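Local coordinates for protein MaoC-like dehydratase (Rhodospirillum rubrum, PDB 3EXZ) that probably hydrates or dehydrates acyl thioester substrates, as a MaoC-like dehydratase of the hot-dog fold, at residues 94-99 / 126-131; 14-19 / 98-103; 56-61 / 86-91; 104-109 / 118-123. All blocks are in the same frame, centred on the assembly; numbering follows the deposited sequence.

Interaction 1: residues 94-99 / 126-131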
loop_
_atom_site.group_PDB
_atom_site.type_symbol
_atom_site.label_atom_id
_atom_site.label_comp_id
_atom_site.label_asym_id
_atom_site.label_seq_id
_atom_site.Cartn_x
_atom_site.Cartn_y
_atom_site.Cartn_z
ATOM N N PRO A 94 -17.156 6.649 3.979
ATOM C CA PRO A 94 -17.141 7.596 5.101
ATOM C C PRO A 94 -18.132 6.996 6.108
ATOM O O PRO A 94 -19.191 6.479 5.710
ATOM C CB PRO A 94 -17.691 8.887 4.494
ATOM C CG PRO A 94 -17.419 8.766 3.038
ATOM C CD PRO A 94 -17.576 7.299 2.722
ATOM N N GLY A 95 -17.808 7.073 7.397
ATOM C CA GLY A 95 -18.661 6.537 8.448
ATOM C C GLY A 95 -18.342 5.092 8.801
ATOM O O GLY A 95 -18.866 4.558 9.782
ATOM N N ASP A 96 -17.457 4.461 8.037
ATOM C CA ASP A 96 -17.120 3.062 8.273
ATOM C C ASP A 96 -16.240 2.808 9.489
ATOM O O ASP A 96 -15.309 3.564 9.748
ATOM C CB ASP A 96 -16.431 2.468 7.022
ATOM C CG ASP A 96 -17.418 2.004 5.941
ATOM O OD1 ASP A 96 -18.640 2.220 6.092
ATOM O OD2 ASP A 96 -16.956 1.421 4.929
ATOM N N GLU A 97 -16.570 1.773 10.259
ATOM C CA GLU A 97 -15.737 1.393 11.395
ATOM C C GLU A 97 -14.864 0.233 10.921
ATOM O O GLU A 97 -15.365 -0.848 10.592
ATOM C CB GLU A 97 -16.559 0.913 12.587
ATOM C CG GLU A 97 -17.227 2.028 13.362
ATOM C CD GLU A 97 -16.361 2.590 14.475
ATOM O OE1 GLU A 97 -15.795 1.780 15.237
ATOM O OE2 GLU A 97 -16.253 3.834 14.590
ATOM N N LEU A 98 -13.559 0.459 10.880
ATOM C CA LEU A 98 -12.637 -0.572 10.456
ATOM C C LEU A 98 -11.837 -1.166 11.611
ATOM O O LEU A 98 -11.501 -0.481 12.588
ATOM C CB LEU A 98 -11.617 -0.013 9.445
ATOM C CG LEU A 98 -12.150 0.790 8.248
ATOM C CD1 LEU A 98 -11.001 1.213 7.339
ATOM C CD2 LEU A 98 -13.166 -0.051 7.479
ATOM N N HIS A 99 -11.567 -2.459 11.496
ATOM C CA HIS A 99 -10.697 -3.144 12.431
ATOM C C HIS A 99 -10.020 -4.226 11.590
ATOM O O HIS A 99 -10.531 -4.616 10.532
ATOM C CB HIS A 99 -11.435 -3.754 13.617
ATOM C CG HIS A 99 -12.195 -4.981 13.278
ATOM N ND1 HIS A 99 -13.373 -4.950 12.566
ATOM C CD2 HIS A 99 -11.924 -6.285 13.509
ATOM C CE1 HIS A 99 -13.795 -6.185 12.373
ATOM N NE2 HIS A 99 -12.933 -7.015 12.934
ATOM N N LEU A 126 -11.865 -5.140 7.880
ATOM C CA LEU A 126 -13.308 -5.238 7.745
ATOM C C LEU A 126 -14.043 -4.023 8.279
ATOM O O LEU A 126 -13.570 -3.359 9.209
ATOM C CB LEU A 126 -13.815 -6.451 8.542
ATOM C CG LEU A 126 -13.028 -7.771 8.507
ATOM C CD1 LEU A 126 -13.486 -8.675 9.642
ATOM C CD2 LEU A 126 -13.217 -8.457 7.166
ATOM N N ASN A 127 -15.192 -3.727 7.673
ATOM C CA ASN A 127 -16.034 -2.654 8.181
ATOM C C ASN A 127 -17.095 -3.297 9.101
ATOM O O ASN A 127 -17.091 -4.516 9.318
ATOM C CB ASN A 127 -16.715 -1.852 7.067
ATOM C CG ASN A 127 -17.491 -2.710 6.104
ATOM O OD1 ASN A 127 -17.980 -3.788 6.448
ATOM N ND2 ASN A 127 -17.628 -2.219 4.875
ATOM N N GLN A 128 -18.005 -2.483 9.633
ATOM C CA GLN A 128 -19.027 -2.958 10.565
ATOM C C GLN A 128 -20.021 -3.947 9.980
ATOM O O GLN A 128 -20.768 -4.593 10.714
ATOM C CB GLN A 128 -19.781 -1.771 11.166
ATOM C CG GLN A 128 -20.382 -0.834 10.139
ATOM C CD GLN A 128 -19.469 0.333 9.830
ATOM O OE1 GLN A 128 -18.508 0.209 9.064
ATOM N NE2 GLN A 128 -19.758 1.481 10.439
ATOM N N ARG A 129 -20.033 -4.058 8.660
ATOM C CA ARG A 129 -20.935 -4.982 7.990
ATOM C C ARG A 129 -20.275 -6.336 7.737
ATOM O O ARG A 129 -20.867 -7.219 7.113
ATOM C CB ARG A 129 -21.430 -4.388 6.671
ATOM C CG ARG A 129 -22.760 -3.668 6.794
ATOM C CD ARG A 129 -22.594 -2.160 6.760
ATOM N NE ARG A 129 -22.084 -1.696 5.472
ATOM C CZ ARG A 129 -22.720 -1.842 4.312
ATOM N NH1 ARG A 129 -23.906 -2.438 4.269
ATOM N NH2 ARG A 129 -22.169 -1.389 3.193
ATOM N N GLY A 130 -19.051 -6.492 8.232
ATOM C CA GLY A 130 -18.338 -7.743 8.057
ATOM C C GLY A 130 -17.710 -7.922 6.686
ATOM O O GLY A 130 -17.183 -8.996 6.382
ATOM N N GLU A 131 -17.781 -6.888 5.849
ATOM C CA GLU A 131 -17.203 -6.943 4.505
ATOM C C GLU A 131 -15.708 -6.604 4.539
ATOM O O GLU A 131 -15.247 -5.794 5.351
ATOM C CB GLU A 131 -17.883 -5.938 3.573
ATOM C CG GLU A 131 -19.399 -5.858 3.698
ATOM C CD GLU A 131 -19.993 -4.753 2.838
ATOM O OE1 GLU A 131 -19.508 -3.604 2.921
ATOM O OE2 GLU A 131 -20.951 -5.028 2.085
HETATM O O HOH W 1 -16.908 -0.176 3.116
#
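Leu126 and His99 form the last antiparallel hydrogen-bonded pair between strands 116-126 and 97-109 of the hot-dog sheet, just before the chain turns into strand 132-143. Leu126 N gives a nearly straight bond to His99 O (3.0 Å), and Leu126 O accepts from His99 N. On the side chains' face, Leu126 CD1 comes obliquely to the CE1-NE2 side of the His99 imidazole, 3.7 Å from both atoms; the ring's NE2 has Glu101 as its polar partner.

Asn127 opens a type I turn that runs to Gly130. Asn127 CA lies 3.1 Å from Glu97 O, a CA-H...O contact, and the side chain organises the turn. Its OD1 accepts from Arg129 N, which makes an Asx turn, and also from Glu131 N on the opposite face of the amide. ND2 gives a bond to a water lying beside Asp96 OD2, whose protein partner is Arg93 N.

Gln128, exposed at the turn, bends at chi2 (-95°) and sends its amide across to the other segment, where it grips the backbone at Gly95 and Glu97. Gln128 NE2 donates to Gly95 O (3.3 Å), and Glu97 N donates to Gln128 OE1 (2.8 Å) from above the plane of the side-chain carbonyl.

Beyond it, Arg129 NH2 and Glu131 OE1 interact through charge alone, since the oxygen lies well out of the guanidinium plane. Gly130 has positive phi, and its N closes the turn on Asn127 O. Glu131 OE1 also accepts from Asn127 ND2 at 3.0 Å, through the lone pair that faces away from OE2.

Interaction 2: residues 14-19 / 98-103; sequences FDSARH and LHVETT
Ser16 and Val100 mark the tight centre of an antiparallel pairing between strand 13-20, at one border of the hot-dog sheet within the chain, and strand 97-109. Two ladders flank it, Phe14-Asp15 with Thr102-Glu101 and His19 with Leu98, and the register slips by one residue between them. Ser16 OG bridges the slip: it accepts from Val100 N (2.7 Å, 170°) in place of a backbone carbonyl and donates to Ala17 O. Ser16 N bonds to Val100 O. On this buried side Ser16, Val100 and Thr102 pack on helix 57-72, through Ser71, Leu67 and Leu68.

The other side is more exposed and carries charge. Arg18, bent at chi2 and chi3, lays its guanidinium flat on one face of His99, centres 3.7 Å apart and planes at 22°. Asp15 OD1 comes to the edge of the same ring, 3.2 Å from CD2. Asp15 OD1 also lies 4.0 Å from Glu101 OE2, a like-charged pair that Arg18 may ease, though its salt bridge to Asp15 is long. His99 NE2 donates in its ring plane to Glu101 OE2 (3.1 Å), which helps set the ring's rotation; the oxygen is met from above the carboxylate plane.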
loop_
_atom_site.group_PDB
_atom_site.type_symbol
_atom_site.label_atom_id
_atom_site.label_comp_id
_atom_site.label_asym_id
_atom_site.label_seq_id
_atom_site.Cartn_x
_atom_site.Cartn_y
_atom_site.Cartn_z
ATOM N N PHE A 14 -5.103 -12.610 15.350
ATOM C CA PHE A 14 -4.928 -11.357 16.086
ATOM C C PHE A 14 -5.968 -10.338 15.643
ATOM O O PHE A 14 -6.356 -10.288 14.474
ATOM C CB PHE A 14 -3.535 -10.778 15.848
ATOM C CG PHE A 14 -2.436 -11.649 16.350
ATOM C CD1 PHE A 14 -2.064 -11.624 17.692
ATOM C CD2 PHE A 14 -1.832 -12.565 15.503
ATOM C CE1 PHE A 14 -1.113 -12.512 18.181
ATOM C CE2 PHE A 14 -0.881 -13.459 15.984
ATOM C CZ PHE A 14 -0.522 -13.430 17.324
ATOM N N ASP A 15 -6.396 -9.508 16.582
ATOM C CA ASP A 15 -7.401 -8.515 16.295
ATOM C C ASP A 15 -7.017 -7.136 16.746
ATOM O O ASP A 15 -6.499 -6.958 17.844
ATOM C CB ASP A 15 -8.720 -8.945 16.907
ATOM C CG ASP A 15 -9.721 -9.302 15.854
ATOM O OD1 ASP A 15 -10.458 -8.390 15.416
ATOM O OD2 ASP A 15 -9.753 -10.480 15.442
ATOM N N SER A 16 -7.268 -6.152 15.897
ATOM C CA SER A 16 -6.919 -4.780 16.223
ATOM C C SER A 16 -8.096 -4.040 16.845
ATOM O O SER A 16 -9.220 -4.552 16.887
ATOM C CB SER A 16 -6.528 -4.020 14.943
ATOM O OG SER A 16 -7.681 -3.589 14.218
ATOM N N ALA A 17 -7.806 -2.844 17.354
ATOM C CA ALA A 17 -8.843 -1.971 17.874
ATOM C C ALA A 17 -9.492 -1.355 16.602
ATOM O O ALA A 17 -9.073 -1.629 15.461
ATOM C CB ALA A 17 -8.270 -0.895 18.769
ATOM N N ARG A 18 -10.488 -0.506 16.805
ATOM C CA ARG A 18 -11.257 0.061 15.712
ATOM C C ARG A 18 -10.866 1.455 15.302
ATOM O O ARG A 18 -10.235 2.179 16.062
ATOM C CB ARG A 18 -12.752 0.007 16.092
ATOM C CG ARG A 18 -13.551 -1.141 15.455
ATOM C CD ARG A 18 -14.005 -2.187 16.464
ATOM N NE ARG A 18 -13.112 -3.343 16.522
ATOM C CZ ARG A 18 -13.506 -4.608 16.361
ATOM N NH1 ARG A 18 -14.782 -4.891 16.120
ATOM N NH2 ARG A 18 -12.622 -5.596 16.446
ATOM N N HIS A 19 -11.217 1.817 14.078
ATOM C CA HIS A 19 -10.918 3.149 13.595
ATOM C C HIS A 19 -12.073 3.607 12.709
ATOM O O HIS A 19 -12.531 2.863 11.836
ATOM C CB HIS A 19 -9.598 3.160 12.814
ATOM C CG HIS A 19 -9.279 4.473 12.176
ATOM N ND1 HIS A 19 -8.620 5.489 12.835
ATOM C CD2 HIS A 19 -9.526 4.934 10.926
ATOM C CE1 HIS A 19 -8.466 6.515 12.016
ATOM N NE2 HIS A 19 -9.012 6.204 10.852
ATOM N N LEU A 98 -13.559 0.459 10.880
ATOM C CA LEU A 98 -12.637 -0.572 10.456
ATOM C C LEU A 98 -11.837 -1.166 11.611
ATOM O O LEU A 98 -11.501 -0.481 12.588
ATOM C CB LEU A 98 -11.617 -0.013 9.445
ATOM C CG LEU A 98 -12.150 0.790 8.248
ATOM C CD1 LEU A 98 -11.001 1.213 7.339
ATOM C CD2 LEU A 98 -13.166 -0.051 7.479
ATOM N N HIS A 99 -11.567 -2.459 11.496
ATOM C CA HIS A 99 -10.697 -3.144 12.431
ATOM C C HIS A 99 -10.020 -4.226 11.590
ATOM O O HIS A 99 -10.531 -4.616 10.532
ATOM C CB HIS A 99 -11.435 -3.754 13.617
ATOM C CG HIS A 99 -12.195 -4.981 13.278
ATOM N ND1 HIS A 99 -13.373 -4.950 12.566
ATOM C CD2 HIS A 99 -11.924 -6.285 13.509
ATOM C CE1 HIS A 99 -13.795 -6.185 12.373
ATOM N NE2 HIS A 99 -12.933 -7.015 12.934
ATOM N N VAL A 100 -8.866 -4.704 12.033
ATOM C CA VAL A 100 -8.167 -5.713 11.262
ATOM C C VAL A 100 -8.079 -7.056 11.961
ATOM O O VAL A 100 -7.842 -7.120 13.173
ATOM C CB VAL A 100 -6.729 -5.254 10.924
ATOM C CG1 VAL A 100 -6.093 -6.223 9.913
ATOM C CG2 VAL A 100 -6.750 -3.827 10.379
ATOM N N GLU A 101 -8.319 -8.121 11.194
ATOM C CA GLU A 101 -8.202 -9.495 11.697
ATOM C C GLU A 101 -7.026 -10.188 10.969
ATOM O O GLU A 101 -7.087 -10.455 9.766
ATOM C CB GLU A 101 -9.506 -10.272 11.481
ATOM C CG GLU A 101 -10.553 -9.966 12.542
ATOM C CD GLU A 101 -11.899 -10.613 12.255
ATOM O OE1 GLU A 101 -11.935 -11.593 11.473
ATOM O OE2 GLU A 101 -12.918 -10.138 12.815
ATOM N N THR A 102 -5.958 -10.491 11.704
ATOM C CA THR A 102 -4.773 -11.100 11.105
ATOM C C THR A 102 -4.565 -12.571 11.461
ATOM O O THR A 102 -4.727 -12.966 12.615
ATOM C CB THR A 102 -3.498 -10.276 11.493
ATOM O OG1 THR A 102 -3.714 -8.892 11.184
ATOM C CG2 THR A 102 -2.265 -10.760 10.714
ATOM N N THR A 103 -4.224 -13.375 10.457
ATOM C CA THR A 103 -3.978 -14.803 10.666
ATOM C C THR A 103 -2.593 -15.196 10.152
ATOM O O THR A 103 -2.202 -14.794 9.055
ATOM C CB THR A 103 -5.008 -15.695 9.905
ATOM O OG1 THR A 103 -6.342 -15.327 10.275
ATOM C CG2 THR A 103 -4.786 -17.188 10.226
HETATM O O HOH W 2 -4.871 -7.867 13.198
#

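Interaction 3: residues 56-61 / 86-91; sequences SGWHTA and LSWPNP
Trp88 points an edge of its indole at the face of Trp58, a T-shaped pair with six-membered ring centroids 5.3 Å apart and planes at 71°. The touching atom is Trp88 CH2, which stands over one face of the Trp58 indole, 3.9 Å from Trp58 CZ2 and displaced toward the rim. The two rings arrive by different routes. The Trp88 side chain leaves its backbone toward the helix. That of Trp58 sets out away from residues 86-91, and its CG, anti to the carbonyl carbon (chi1 -59°), starts the ring on its way back to them.

Gly57, in the first turn of helix 57-72, lies against one face of Trp88: its CA sits 3.7 Å from the centroid of the five-membered ring, 20° off the normal, a CH-pi contact. With no beta carbon at Gly57, the indole can lie right against the helix backbone. Thr60 CG2 approaches the edge of Trp88 near CD1, and Leu86 CD2 touches Trp58 CZ3 obliquely at 4.0 Å.

The helix start is secured: Ser56 is the N-cap residue, its OG accepting from Trp58 N (3.1 Å) while also bonding to Asp34, and Ser56 O takes both His59 N and Thr60 N. Thr60 OG1 pairs with Thr92 OG1. Across the dimer interface, Trp58 packs on Met65 of the second subunit and Leu86 on Trp58 of that subunit. Leu86 and Ser87 also pair with a strand of the second subunit, so the sheet runs on across the interface; in the hot-dog fold each sheet wraps round its own central helix, here 57-72.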
loop_
_atom_site.group_PDB
_atom_site.type_symbol
_atom_site.label_atom_id
_atom_site.label_comp_id
_atom_site.label_asym_id
_atom_site.label_seq_id
_atom_site.Cartn_x
_atom_site.Cartn_y
_atom_site.Cartn_z
ATOM N N SER A 56 -9.211 6.185 -0.777
ATOM C CA SER A 56 -8.173 5.623 -1.628
ATOM C C SER A 56 -7.774 4.256 -1.020
ATOM O O SER A 56 -7.721 4.102 0.209
ATOM C CB SER A 56 -6.944 6.537 -1.602
ATOM O OG SER A 56 -5.808 5.907 -2.166
ATOM N N GLY A 57 -7.519 3.270 -1.879
ATOM C CA GLY A 57 -7.074 1.968 -1.415
ATOM C C GLY A 57 -5.795 2.169 -0.602
ATOM O O GLY A 57 -5.541 1.429 0.354
ATOM N N TRP A 58 -5.009 3.196 -0.957
ATOM C CA TRP A 58 -3.753 3.495 -0.260
ATOM C C TRP A 58 -3.966 4.150 1.098
ATOM O O TRP A 58 -3.097 4.104 1.967
ATOM C CB TRP A 58 -2.854 4.323 -1.169
ATOM C CG TRP A 58 -2.588 3.574 -2.415
ATOM C CD1 TRP A 58 -3.098 3.835 -3.657
ATOM C CD2 TRP A 58 -1.813 2.383 -2.536
ATOM N NE1 TRP A 58 -2.675 2.882 -4.550
ATOM C CE2 TRP A 58 -1.872 1.983 -3.892
ATOM C CE3 TRP A 58 -1.037 1.631 -1.643
ATOM C CZ2 TRP A 58 -1.216 0.842 -4.368
ATOM C CZ3 TRP A 58 -0.381 0.494 -2.117
ATOM C CH2 TRP A 58 -0.474 0.113 -3.466
ATOM N N HIS A 59 -5.144 4.741 1.278
ATOM C CA HIS A 59 -5.504 5.356 2.551
ATOM C C HIS A 59 -5.932 4.180 3.467
ATOM O O HIS A 59 -5.543 4.111 4.636
ATOM C CB HIS A 59 -6.643 6.356 2.344
ATOM C CG HIS A 59 -7.058 7.062 3.592
ATOM N ND1 HIS A 59 -8.237 7.767 3.685
ATOM C CD2 HIS A 59 -6.441 7.198 4.792
ATOM C CE1 HIS A 59 -8.332 8.307 4.887
ATOM N NE2 HIS A 59 -7.254 7.979 5.578
ATOM N N THR A 60 -6.718 3.249 2.925
ATOM C CA THR A 60 -7.141 2.058 3.666
ATOM C C THR A 60 -5.898 1.241 4.072
ATOM O O THR A 60 -5.817 0.750 5.202
ATOM C CB THR A 60 -8.097 1.203 2.808
ATOM O OG1 THR A 60 -9.293 1.947 2.589
ATOM C CG2 THR A 60 -8.464 -0.103 3.505
ATOM N N ALA A 61 -4.921 1.110 3.168
ATOM C CA ALA A 61 -3.697 0.364 3.474
ATOM C C ALA A 61 -2.913 1.052 4.616
ATOM O O ALA A 61 -2.398 0.374 5.510
ATOM C CB ALA A 61 -2.810 0.222 2.195
ATOM N N LEU A 86 -1.923 -7.590 -2.198
ATOM C CA LEU A 86 -2.933 -6.640 -1.781
ATOM C C LEU A 86 -4.154 -6.607 -2.674
ATOM O O LEU A 86 -4.031 -6.645 -3.894
ATOM C CB LEU A 86 -2.266 -5.251 -1.748
ATOM C CG LEU A 86 -2.794 -4.164 -0.806
ATOM C CD1 LEU A 86 -3.025 -4.735 0.599
ATOM C CD2 LEU A 86 -1.788 -3.020 -0.761
ATOM N N SER A 87 -5.332 -6.572 -2.066
ATOM C CA SER A 87 -6.554 -6.448 -2.839
ATOM C C SER A 87 -7.591 -5.666 -2.033
ATOM O O SER A 87 -7.559 -5.662 -0.796
ATOM C CB SER A 87 -7.118 -7.819 -3.249
ATOM O OG SER A 87 -7.440 -8.607 -2.126
ATOM N N TRP A 88 -8.479 -4.965 -2.734
ATOM C CA TRP A 88 -9.547 -4.211 -2.084
ATOM C C TRP A 88 -10.874 -4.690 -2.686
ATOM O O TRP A 88 -11.325 -4.189 -3.720
ATOM C CB TRP A 88 -9.385 -2.703 -2.313
ATOM C CG TRP A 88 -8.052 -2.183 -1.848
ATOM C CD1 TRP A 88 -7.694 -1.837 -0.569
ATOM C CD2 TRP A 88 -6.897 -1.965 -2.658
ATOM N NE1 TRP A 88 -6.388 -1.405 -0.541
ATOM C CE2 TRP A 88 -5.871 -1.475 -1.811
ATOM C CE3 TRP A 88 -6.625 -2.122 -4.028
ATOM C CZ2 TRP A 88 -4.591 -1.158 -2.279
ATOM C CZ3 TRP A 88 -5.341 -1.809 -4.497
ATOM C CH2 TRP A 88 -4.348 -1.322 -3.624
ATOM N N PRO A 89 -11.514 -5.683 -2.043
ATOM C CA PRO A 89 -12.791 -6.244 -2.514
ATOM C C PRO A 89 -13.964 -5.265 -2.496
ATOM O O PRO A 89 -14.734 -5.200 -3.457
ATOM C CB PRO A 89 -13.035 -7.423 -1.573
ATOM C CG PRO A 89 -11.660 -7.769 -1.046
ATOM C CD PRO A 89 -11.002 -6.427 -0.879
ATOM N N ASN A 90 -14.113 -4.540 -1.394
ATOM C CA ASN A 90 -15.184 -3.565 -1.278
ATOM C C ASN A 90 -14.606 -2.192 -0.944
ATOM O O ASN A 90 -13.571 -2.075 -0.281
ATOM C CB ASN A 90 -16.208 -3.972 -0.209
ATOM C CG ASN A 90 -16.836 -5.334 -0.483
ATOM O OD1 ASN A 90 -16.261 -6.374 -0.164
ATOM N ND2 ASN A 90 -18.018 -5.330 -1.093
ATOM N N PRO A 91 -15.258 -1.129 -1.438
ATOM C CA PRO A 91 -14.823 0.248 -1.199
ATOM C C PRO A 91 -14.882 0.566 0.289
ATOM O O PRO A 91 -15.659 -0.049 1.022
ATOM C CB PRO A 91 -15.860 1.085 -1.952
ATOM C CG PRO A 91 -16.371 0.175 -3.018
ATOM C CD PRO A 91 -16.424 -1.172 -2.341
#

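Interaction 4: residues 104-109 / 118-123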
loop_
_atom_site.group_PDB
_atom_site.type_symbol
_atom_site.label_atom_id
_atom_site.label_comp_id
_atom_site.label_asym_id
_atom_site.label_seq_id
_atom_site.Cartn_x
_atom_site.Cartn_y
_atom_site.Cartn_z
ATOM N N VAL A 104 -1.846 -15.950 10.961
ATOM C CA VAL A 104 -0.527 -16.455 10.563
ATOM C C VAL A 104 -0.817 -17.698 9.690
ATOM O O VAL A 104 -1.427 -18.671 10.147
ATOM C CB VAL A 104 0.320 -16.875 11.783
ATOM C CG1 VAL A 104 1.701 -17.342 11.320
ATOM C CG2 VAL A 104 0.451 -15.699 12.746
ATOM N N LEU A 105 -0.372 -17.658 8.437
ATOM C CA LEU A 105 -0.605 -18.740 7.485
ATOM C C LEU A 105 0.573 -19.682 7.368
ATOM O O LEU A 105 0.413 -20.848 7.003
ATOM C CB LEU A 105 -0.917 -18.165 6.092
ATOM C CG LEU A 105 -2.157 -17.277 5.897
ATOM C CD1 LEU A 105 -2.448 -17.120 4.402
ATOM C CD2 LEU A 105 -3.353 -17.910 6.601
ATOM N N ALA A 106 1.756 -19.162 7.670
ATOM C CA ALA A 106 2.977 -19.945 7.586
ATOM C C ALA A 106 4.164 -19.252 8.261
ATOM O O ALA A 106 4.215 -18.021 8.338
ATOM C CB ALA A 106 3.315 -20.217 6.100
ATOM N N ILE A 107 5.096 -20.059 8.772
ATOM C CA ILE A 107 6.332 -19.571 9.397
ATOM C C ILE A 107 7.442 -20.306 8.641
ATOM O O ILE A 107 7.448 -21.538 8.564
ATOM C CB ILE A 107 6.411 -19.890 10.904
ATOM C CG1 ILE A 107 5.407 -19.023 11.665
ATOM C CG2 ILE A 107 7.818 -19.614 11.418
ATOM C CD1 ILE A 107 4.405 -19.832 12.448
ATOM N N THR A 108 8.387 -19.554 8.093
ATOM C CA THR A 108 9.443 -20.138 7.292
ATOM C C THR A 108 10.793 -19.594 7.704
ATOM O O THR A 108 11.250 -18.562 7.199
ATOM C CB THR A 108 9.168 -19.847 5.785
ATOM O OG1 THR A 108 7.893 -20.406 5.420
ATOM C CG2 THR A 108 10.245 -20.446 4.897
ATOM N N PRO A 109 11.450 -20.289 8.640
ATOM C CA PRO A 109 12.762 -19.881 9.141
ATOM C C PRO A 109 13.810 -19.745 8.054
ATOM O O PRO A 109 13.766 -20.441 7.042
ATOM C CB PRO A 109 13.108 -20.965 10.174
ATOM C CG PRO A 109 12.281 -22.148 9.769
ATOM C CD PRO A 109 10.998 -21.552 9.254
ATOM N N ILE A 118 10.494 -15.818 8.011
ATOM C CA ILE A 118 9.560 -15.012 7.238
ATOM C C ILE A 118 8.184 -15.578 7.605
ATOM O O ILE A 118 7.876 -16.744 7.339
ATOM C CB ILE A 118 9.825 -15.108 5.725
ATOM C CG1 ILE A 118 10.974 -14.163 5.366
ATOM C CG2 ILE A 118 8.570 -14.750 4.947
ATOM C CD1 ILE A 118 11.478 -14.330 3.955
ATOM N N VAL A 119 7.378 -14.745 8.257
ATOM C CA VAL A 119 6.043 -15.127 8.693
ATOM C C VAL A 119 5.005 -14.539 7.752
ATOM O O VAL A 119 4.954 -13.322 7.553
ATOM C CB VAL A 119 5.755 -14.619 10.142
ATOM C CG1 VAL A 119 4.387 -15.112 10.618
ATOM C CG2 VAL A 119 6.856 -15.089 11.093
ATOM N N THR A 120 4.192 -15.410 7.166
ATOM C CA THR A 120 3.143 -14.983 6.255
ATOM C C THR A 120 1.900 -14.611 7.063
ATOM O O THR A 120 1.251 -15.468 7.665
ATOM C CB THR A 120 2.787 -16.099 5.248
ATOM O OG1 THR A 120 3.943 -16.420 4.463
ATOM C CG2 THR A 120 1.681 -15.639 4.319
ATOM N N CYS A 121 1.574 -13.323 7.073
ATOM C CA CYS A 121 0.418 -12.832 7.810
ATOM C C CYS A 121 -0.654 -12.327 6.873
ATOM O O CYS A 121 -0.395 -11.470 6.026
ATOM C CB CYS A 121 0.817 -11.688 8.744
ATOM S SG CYS A 121 2.113 -12.118 9.905
ATOM N N GLN A 122 -1.858 -12.862 7.025
ATOM C CA GLN A 122 -2.972 -12.431 6.198
ATOM C C GLN A 122 -3.884 -11.532 7.017
ATOM O O GLN A 122 -4.590 -11.994 7.912
ATOM C CB GLN A 122 -3.761 -13.633 5.678
ATOM C CG GLN A 122 -4.895 -13.250 4.757
ATOM C CD GLN A 122 -5.490 -14.435 4.030
ATOM O OE1 GLN A 122 -4.996 -14.851 2.975
ATOM N NE2 GLN A 122 -6.545 -15.003 4.599
ATOM N N SER A 123 -3.852 -10.240 6.715
ATOM C CA SER A 123 -4.685 -9.274 7.413
ATOM C C SER A 123 -5.896 -8.878 6.576
ATOM O O SER A 123 -5.762 -8.432 5.435
ATOM C CB SER A 123 -3.882 -8.018 7.746
ATOM O OG SER A 123 -2.722 -8.344 8.489
HETATM O O HOH W 3 6.272 -17.468 5.611
#
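Leu105 N donates to Thr120 O in a nearly straight bond of 2.8 Å, and Thr120 N returns one to Ala106 O at 2.9 Å, so a single residue of strand 118-123 answers two successive residues of strand 104-109. The register slips here by one, and Leu105 (phi -98°, psi -26°) has near-helical backbone angles, as at the first position of a classic beta bulge. Thr120 O is also approached by the CA-H of Val104.

Further along, Thr108 and Ile118 form a hydrogen-bonded pair: Thr108 N to Ile118 O, and Ile118 N to Thr108 O, each 3.0 Å. The second is straight at the hydrogen, but Ile118 N lies above the carbonyl plane of Thr108. A water on this side bonds to Thr120 OG1 (2.8 Å) and points a hydrogen at Ile118 O, at a distance short enough to be doubtful; its bonds to Ala106 O and Thr108 OG1 are weak. Gln122 OE1 has a weak bond to Thr137 OG1, and Leu105 CD1 rests against it.

On the opposite face apolar groups meet: Val104 CG1 touches Val119 CG1 at 3.6 Å, and Ile107 CG1 lies alongside that same methyl at 4.2 Å. The outward backbone groups of Val119 and Cys121 bond to Val140 and Ala138 of strand 132-143, while Val104 bonds to Gly11 and Asp12. The segments run 171° apart in direction, forming the part next to the connecting turn of a bulged antiparallel beta hairpin in the hot-dog sheet.

How the interactions relate
From the N terminus, residues 14-19 wait until 98-103 for their partner, so interaction 2 closes the longest loop, which takes in the helices. Within that loop interaction 3 makes a shorter closure, setting the start of helix 57-72 against the end of strand 81-87 at the dimer side. Interaction 1 begins at residue 94, overlaps interaction 2 at Leu98 and His99, and closes at 126-131. Its loop encloses interaction 4, next to the hairpin's connecting turn; the centres of interactions 1 and 4 lie about 25 Å apart. Interactions 2 and 4 follow in series along strand 97-109 and join through Thr102 with Ser123 and Thr103 with Gln122. Strand 97-109 thus takes part in three contacts.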